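Glycosyl hydrolase, BNR repeat (Ralstonia eutropha, PDB 3B7F) probably acts as a hydrolase of glycosides, built as a seven-bladed beta-propeller of the non-viral sialidase type, with its substrate not established. Local coordinates at residues Val307-Lys312 and Gln336-Val341; Gly21-Leu26 and Leu36-Ala41; Val238-Ala243 and Ile283-Arg288. One frame throughout, in Å; residues are numbered along the deposited sequence.

In the fold
Along the chain the contacts come in the order interaction 2, interaction 3, interaction 1, each closing before the next opens, and none touches another. Interaction 2 lies within one blade of the propeller, the one that joins N-terminal strands 24-29, 32-38 and 45-51 to C-terminal strand 385-391. Interaction 3 packs the ends of two first strands, 234-239 and 282-285, from successive blades; its centre is about 21 Å from that of interaction 2. His351 connects their surroundings, its NE2 bonded to Gly21 O and its O to Arg288. Interaction 1 is centred about 26 Å from interaction 3. One lies inside the blade where the chain ends meet, one between two blades, one between surface loops.

Interaction 1 (Val307-Lys312 and Gln336-Val341); sequences VSPGGK and QAWLTV
Gly311 CA sits over one face of the Trp338 indole, 3.5 Å from the centroid of the six-membered ring and only 3° off the normal, a CH-pi contact. With only hydrogens on CA, the backbone can come this close to the ring. Trp338 CG is anti to its own carbonyl carbon (chi1 -50°). Pro309 O comes up in the ring plane at the edge, 3.5 Å from Trp338 CE3. The indole is steadied from its own loop by NE1, which donates to Gln336 OE1 at 3.0 Å.

Apolar packing adds the Pro309 ring, whose CG sits 3.8 Å from Trp338 CB.

One direct hydrogen bond joins the backbones, Ala337 N to Gly311 O, 3.0 Å long with 160° at the hydrogen, and Trp338 CA makes a CA-H...O contact with Gly310 O at 3.5 Å. Two waters add bridges: one donates to Gly310 O and accepts from Leu339 N, the second accepts from Gly310 N and donates to Leu339 O.

Residues 307-312 belong to the long loop between strands 293-297 and 315-318 of one blade, and 336-341 to the connection from strand 326-328 to strand 346-348 of the next; Val307 and Thr340 both touch Met298.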
# COMPACT_ATOMS: atom_id res chain seq x y z
N VAL A 307 -2.69 4.15 16.95
CA VAL A 307 -3.35 2.86 16.67
C VAL A 307 -2.53 1.83 17.47
O VAL A 307 -1.29 1.84 17.43
CB VAL A 307 -3.39 2.55 15.18
CG1 VAL A 307 -4.17 1.26 14.92
CG2 VAL A 307 -4.03 3.74 14.39
N SER A 308 -3.21 1.00 18.25
CA SER A 308 -2.59 0.01 19.09
C SER A 308 -2.96 -1.39 18.65
O SER A 308 -4.02 -1.59 18.09
CB SER A 308 -3.01 0.19 20.54
OG SER A 308 -2.55 1.44 21.01
N PRO A 309 -2.06 -2.36 18.89
CA PRO A 309 -2.42 -3.73 18.58
C PRO A 309 -3.35 -4.30 19.65
O PRO A 309 -3.38 -3.77 20.77
CB PRO A 309 -1.07 -4.46 18.66
CG PRO A 309 -0.30 -3.70 19.68
CD PRO A 309 -0.70 -2.27 19.48
N GLY A 310 -4.09 -5.35 19.28
CA GLY A 310 -4.90 -6.15 20.18
C GLY A 310 -4.10 -7.43 20.42
O GLY A 310 -3.10 -7.69 19.75
N GLY A 311 -4.50 -8.21 21.40
CA GLY A 311 -3.76 -9.41 21.74
C GLY A 311 -4.14 -10.65 20.98
O GLY A 311 -3.52 -11.67 21.19
N LYS A 312 -5.16 -10.58 20.13
CA LYS A 312 -5.69 -11.74 19.41
C LYS A 312 -5.69 -11.47 17.93
O LYS A 312 -6.73 -11.10 17.38
CB LYS A 312 -7.10 -12.05 19.92
CG LYS A 312 -7.07 -12.46 21.40
CD LYS A 312 -8.41 -12.90 21.91
CE LYS A 312 -8.29 -13.34 23.38
NZ LYS A 312 -9.63 -13.64 24.01
N GLN A 336 -2.27 -13.15 23.77
CA GLN A 336 -1.05 -12.44 24.21
C GLN A 336 -0.05 -12.30 23.03
O GLN A 336 1.13 -12.59 23.17
CB GLN A 336 -0.45 -13.05 25.49
CG GLN A 336 -1.20 -12.69 26.86
CD GLN A 336 -0.95 -11.22 27.37
OE1 GLN A 336 -0.21 -10.42 26.76
NE2 GLN A 336 -1.58 -10.89 28.49
N ALA A 337 -0.58 -11.90 21.88
CA ALA A 337 0.17 -11.71 20.64
C ALA A 337 -0.23 -10.34 20.06
O ALA A 337 -1.29 -10.19 19.42
CB ALA A 337 -0.09 -12.81 19.70
N TRP A 338 0.64 -9.35 20.28
CA TRP A 338 0.37 -7.95 19.99
C TRP A 338 1.06 -7.57 18.70
O TRP A 338 2.12 -6.93 18.68
CB TRP A 338 0.78 -7.07 21.17
CG TRP A 338 0.20 -7.60 22.41
CD1 TRP A 338 0.74 -8.58 23.20
CD2 TRP A 338 -1.02 -7.23 23.01
NE1 TRP A 338 -0.07 -8.84 24.24
CE2 TRP A 338 -1.17 -8.04 24.14
CE3 TRP A 338 -2.00 -6.30 22.70
CZ2 TRP A 338 -2.28 -7.95 24.97
CZ3 TRP A 338 -3.09 -6.20 23.52
CH2 TRP A 338 -3.22 -7.01 24.65
N LEU A 339 0.38 -7.95 17.62
CA LEU A 339 0.84 -7.77 16.26
C LEU A 339 0.36 -6.49 15.58
O LEU A 339 -0.83 -6.17 15.59
CB LEU A 339 0.46 -9.00 15.40
CG LEU A 339 1.35 -10.25 15.47
CD1 LEU A 339 1.66 -10.74 16.82
CD2 LEU A 339 0.70 -11.40 14.64
N THR A 340 1.32 -5.79 14.98
CA THR A 340 1.07 -4.60 14.19
C THR A 340 1.37 -4.95 12.73
O THR A 340 2.39 -5.54 12.44
CB THR A 340 1.91 -3.43 14.71
OG1 THR A 340 1.57 -3.22 16.08
CG2 THR A 340 1.68 -2.14 13.89
N VAL A 341 0.45 -4.63 11.83
CA VAL A 341 0.60 -4.88 10.38
C VAL A 341 0.40 -3.50 9.73
O VAL A 341 -0.66 -2.91 9.85
CB VAL A 341 -0.38 -5.96 9.88
CG1 VAL A 341 -0.30 -6.18 8.31
CG2 VAL A 341 -0.10 -7.25 10.60
O HOH W 1 -2.80 -8.51 17.19
O HOH W 2 -3.84 -6.17 16.37

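Interaction 2 (Gly21-Leu26 and Leu36-Ala41)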
# COMPACT_ATOMS: atom_id res chain seq x y z
N GLY A 21 2.59 -21.39 -10.66
CA GLY A 21 4.00 -21.53 -10.34
C GLY A 21 4.48 -20.78 -9.08
O GLY A 21 3.68 -20.42 -8.22
N PRO A 22 5.81 -20.59 -8.96
CA PRO A 22 6.39 -19.96 -7.79
C PRO A 22 5.93 -18.54 -7.57
O PRO A 22 5.72 -17.81 -8.52
CB PRO A 22 7.89 -19.93 -8.13
CG PRO A 22 8.10 -21.06 -9.02
CD PRO A 22 6.88 -20.96 -9.92
N VAL A 23 5.77 -18.19 -6.30
CA VAL A 23 5.45 -16.84 -5.86
C VAL A 23 6.70 -16.27 -5.17
O VAL A 23 7.50 -16.99 -4.55
CB VAL A 23 4.23 -16.84 -4.90
CG1 VAL A 23 4.01 -15.47 -4.26
CG2 VAL A 23 2.98 -17.26 -5.64
N MSE A 24 6.86 -14.96 -5.29
CA MSE A 24 7.92 -14.25 -4.66
C MSE A 24 7.28 -13.17 -3.81
O MSE A 24 6.29 -12.60 -4.22
CB MSE A 24 8.84 -13.63 -5.70
CG MSE A 24 10.02 -12.85 -5.09
SE MSE A 24 11.46 -12.51 -6.35
CE MSE A 24 12.10 -14.37 -6.44
N LEU A 25 7.85 -12.91 -2.64
CA LEU A 25 7.40 -11.83 -1.75
C LEU A 25 8.62 -10.94 -1.59
O LEU A 25 9.68 -11.44 -1.35
CB LEU A 25 6.91 -12.33 -0.39
CG LEU A 25 5.77 -13.34 -0.37
CD1 LEU A 25 5.54 -13.76 1.07
CD2 LEU A 25 4.46 -12.80 -1.02
N LEU A 26 8.43 -9.64 -1.75
CA LEU A 26 9.47 -8.61 -1.69
C LEU A 26 9.22 -7.91 -0.38
O LEU A 26 8.20 -7.22 -0.26
CB LEU A 26 9.30 -7.64 -2.86
CG LEU A 26 8.99 -8.23 -4.25
CD1 LEU A 26 8.87 -7.05 -5.29
CD2 LEU A 26 10.03 -9.25 -4.66
N LEU A 36 11.36 -13.65 -0.43
CA LEU A 36 10.88 -15.01 -0.15
C LEU A 36 10.42 -15.63 -1.45
O LEU A 36 9.73 -14.98 -2.20
CB LEU A 36 9.77 -15.03 0.90
CG LEU A 36 10.20 -14.99 2.35
CD1 LEU A 36 9.11 -14.41 3.24
CD2 LEU A 36 10.66 -16.41 2.82
N ALA A 37 10.83 -16.87 -1.73
CA ALA A 37 10.44 -17.54 -2.98
C ALA A 37 9.81 -18.91 -2.67
O ALA A 37 10.38 -19.68 -1.90
CB ALA A 37 11.64 -17.67 -3.93
N SER A 38 8.66 -19.20 -3.27
CA SER A 38 8.00 -20.48 -3.04
C SER A 38 8.25 -21.50 -4.14
O SER A 38 8.77 -21.16 -5.21
CB SER A 38 6.49 -20.31 -2.94
OG SER A 38 5.86 -20.19 -4.22
N ASP A 39 7.91 -22.74 -3.82
CA ASP A 39 7.80 -23.83 -4.79
C ASP A 39 6.45 -23.58 -5.53
O ASP A 39 5.66 -22.72 -5.11
CB ASP A 39 7.90 -25.22 -4.12
CG ASP A 39 6.82 -25.48 -3.08
OD1 ASP A 39 6.01 -24.59 -2.74
OD2 ASP A 39 6.83 -26.60 -2.55
N PRO A 40 6.18 -24.31 -6.63
CA PRO A 40 4.92 -24.05 -7.35
C PRO A 40 3.63 -24.26 -6.52
O PRO A 40 2.63 -23.57 -6.75
CB PRO A 40 4.98 -25.04 -8.51
CG PRO A 40 6.43 -25.40 -8.63
CD PRO A 40 6.97 -25.37 -7.27
N ALA A 41 3.67 -25.21 -5.60
CA ALA A 41 2.57 -25.51 -4.71
C ALA A 41 2.42 -24.51 -3.56
O ALA A 41 1.48 -24.64 -2.82
CB ALA A 41 2.74 -26.94 -4.14
O HOH W 3 1.36 -23.21 -9.24
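Leu25 and Leu36 face each other as an antiparallel hydrogen-bonded pair: Leu25 N donates to Leu36 O at 2.8 Å and Leu36 N to Leu25 O at 2.9 Å. Their side chains share one face of the sheet, CB against CB. On the other face are Met24, a selenomethionine, and Ala37, a non-hydrogen-bonded pair; bent at chi3 (-71°), the Met24 chain brings CE to 4.2 Å from Ala37 CB. Being a non-hydrogen-bonded pair, these two turn their backbone groups outward, Met24 to Ala391 and Ala37 to Glu46 in the flanking strands.

Ser38 carries the ladder onward. Its N gives a 2.8 Å bond to Val23 O. The next backbone donor, Val23 N, goes to the hydroxyl instead, reaching Ser38 OG at 2.9 Å in an almost straight line (174°). With chi1 at 80°, OG lies between its own backbone N and carbonyl carbon; it accepts from Val23 and donates to Asp39 O at 2.7 Å. Further out, a water accepts from Gly21 N and donates to Pro40 O, linking the segments where the strands have ended. Gly21 O takes a bond from His351 NE2, and Asp39 OD1 one from Arg43 N.

This is a beta hairpin of strands 24-29 and 32-38. It supplies strand 24-29, with which strand 385-391 pairs (Met24 with Ala391, Leu26 with Gln389) to make the "velcro" closure of beta-propellers. Ser38 and Trp45 keep the Ser-to-Trp spacing of the Asp box of BNR repeats, but its Asp and Gly positions do not match, so any kinship is tentative.

Interaction 3 (Val238-Ala243 and Ile283-Arg288); sequences VQHPAA and IVVHQR
Val238 crosses Ile283 obliquely, with both its methyls about 4.0 Å from Ile283 CG2 and CG1 3.6 Å from Ile283 O. Tyr248 touches both of these side chains from the neighbouring strand 246-251. Val238 and Val285 slide past each other in opposite directions, Val238 CG2 beside Val285 CG1; their modelled separation is too short for two carbons, so its exact value is doubtful.

Beyond the valines the His240 ring takes over. CG is anti to the backbone N (chi1 -160°), and the imidazole reaches across to the other strand's end to donate from NE2 to His286 O. The donor lies nearly along the carbonyl axis, but the oxygen is 24° out of the ring plane and the bond is far from straight at the hydrogen. The modelled length of 2.5 Å is unusually short and should be read with caution. Val285 CG2 approaches the ring obliquely, 3.5 Å from His240 CD2, while Pro241 CD sits above one face of the imidazole, toward the rim.

Strands 234-239 and 282-285 are the first strands of successive four-stranded blades, so side chains and the histidine bond, rather than a backbone ladder, join the blades here. Residues 238-242 and 283-288 head in nearly the same direction, 7° apart.

Pro241 and Val285 meet tip to tip, CD to CG2 at 4.1 Å. The Gln287 side chain, bent at chi2, crosses Pro241 at about a right angle, and Gln287 O lies 3.5 Å from Pro241 CG. Each histidine is tied into its own turn: His240 ND1 weakly accepts from Ala243 N, and His286 ND1 accepts from Arg288 N at 3.2 Å in the ring plane. His286 CE1 sits above one face of the Arg288 guanidinium, toward the rim; NH1 and NH2 of this arginine go on to Ala350 O and His351 O.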
# COMPACT_ATOMS: atom_id res chain seq x y z
N VAL A 238 -7.24 1.00 -2.66
CA VAL A 238 -7.05 0.08 -3.80
C VAL A 238 -8.20 0.29 -4.83
O VAL A 238 -9.31 0.65 -4.48
CB VAL A 238 -6.95 -1.43 -3.36
CG1 VAL A 238 -5.70 -1.68 -2.48
CG2 VAL A 238 -8.17 -1.87 -2.59
N GLN A 239 -7.88 0.13 -6.11
CA GLN A 239 -8.84 0.19 -7.20
C GLN A 239 -8.84 -1.21 -7.74
O GLN A 239 -7.77 -1.75 -8.04
CB GLN A 239 -8.37 1.18 -8.27
CG GLN A 239 -9.29 1.26 -9.51
CD GLN A 239 -8.85 2.32 -10.49
OE1 GLN A 239 -7.66 2.62 -10.60
NE2 GLN A 239 -9.81 2.87 -11.24
N HIS A 240 -10.02 -1.82 -7.89
CA HIS A 240 -10.08 -3.21 -8.31
C HIS A 240 -9.71 -3.36 -9.80
O HIS A 240 -10.21 -2.62 -10.60
CB HIS A 240 -11.44 -3.83 -8.05
CG HIS A 240 -11.39 -5.32 -8.02
ND1 HIS A 240 -11.57 -6.10 -9.14
CD2 HIS A 240 -11.03 -6.16 -7.03
CE1 HIS A 240 -11.38 -7.37 -8.82
NE2 HIS A 240 -11.05 -7.43 -7.54
N PRO A 241 -8.80 -4.30 -10.15
CA PRO A 241 -8.39 -4.38 -11.55
C PRO A 241 -9.45 -4.96 -12.49
O PRO A 241 -9.46 -4.61 -13.68
CB PRO A 241 -7.14 -5.27 -11.48
CG PRO A 241 -7.31 -6.06 -10.29
CD PRO A 241 -8.11 -5.30 -9.32
N ALA A 242 -10.30 -5.84 -11.97
CA ALA A 242 -11.42 -6.43 -12.71
C ALA A 242 -12.65 -5.50 -12.83
O ALA A 242 -13.35 -5.57 -13.83
CB ALA A 242 -11.82 -7.76 -12.05
N ALA A 243 -12.91 -4.67 -11.82
CA ALA A 243 -14.02 -3.71 -11.78
C ALA A 243 -13.46 -2.37 -11.30
O ALA A 243 -13.70 -1.97 -10.17
CB ALA A 243 -15.09 -4.21 -10.86
N ILE A 283 -5.26 -2.76 3.21
CA ILE A 283 -6.45 -3.35 2.57
C ILE A 283 -5.95 -4.04 1.28
O ILE A 283 -5.10 -3.50 0.59
CB ILE A 283 -7.60 -2.32 2.34
CG1 ILE A 283 -8.92 -3.05 2.04
CG2 ILE A 283 -7.26 -1.31 1.22
CD1 ILE A 283 -10.20 -2.22 2.33
N VAL A 284 -6.48 -5.22 0.97
CA VAL A 284 -6.07 -5.99 -0.21
C VAL A 284 -7.30 -6.55 -0.88
O VAL A 284 -8.20 -7.00 -0.19
CB VAL A 284 -5.08 -7.16 0.19
CG1 VAL A 284 -4.87 -8.14 -0.97
CG2 VAL A 284 -3.76 -6.60 0.67
N VAL A 285 -7.34 -6.54 -2.21
CA VAL A 285 -8.49 -7.07 -2.98
C VAL A 285 -8.11 -8.32 -3.74
O VAL A 285 -6.97 -8.47 -4.14
CB VAL A 285 -9.04 -6.02 -3.97
CG1 VAL A 285 -9.24 -4.74 -3.29
CG2 VAL A 285 -8.11 -5.83 -5.21
N HIS A 286 -9.04 -9.25 -3.89
CA HIS A 286 -8.85 -10.46 -4.68
C HIS A 286 -8.73 -10.00 -6.15
O HIS A 286 -9.56 -9.24 -6.61
CB HIS A 286 -10.05 -11.38 -4.46
CG HIS A 286 -9.95 -12.73 -5.11
ND1 HIS A 286 -9.95 -12.91 -6.47
CD2 HIS A 286 -9.95 -13.97 -4.57
CE1 HIS A 286 -9.92 -14.20 -6.74
NE2 HIS A 286 -9.94 -14.87 -5.60
N GLN A 287 -7.68 -10.41 -6.85
CA GLN A 287 -7.44 -10.02 -8.26
C GLN A 287 -8.62 -10.12 -9.23
O GLN A 287 -8.81 -9.25 -10.06
CB GLN A 287 -6.31 -10.86 -8.84
CG GLN A 287 -4.95 -10.25 -8.69
CD GLN A 287 -4.73 -9.10 -9.63
OE1 GLN A 287 -5.08 -9.18 -10.81
NE2 GLN A 287 -4.16 -8.02 -9.12
N ARG A 288 -9.35 -11.22 -9.12
CA ARG A 288 -10.49 -11.53 -9.97
C ARG A 288 -11.89 -11.21 -9.44
O ARG A 288 -12.77 -10.95 -10.24
CB ARG A 288 -10.43 -13.01 -10.35
CG ARG A 288 -9.22 -13.30 -11.22
CD ARG A 288 -9.13 -14.71 -11.61
NE ARG A 288 -8.96 -15.63 -10.48
CZ ARG A 288 -7.82 -15.84 -9.82
NH1 ARG A 288 -6.70 -15.21 -10.14
NH2 ARG A 288 -7.80 -16.72 -8.83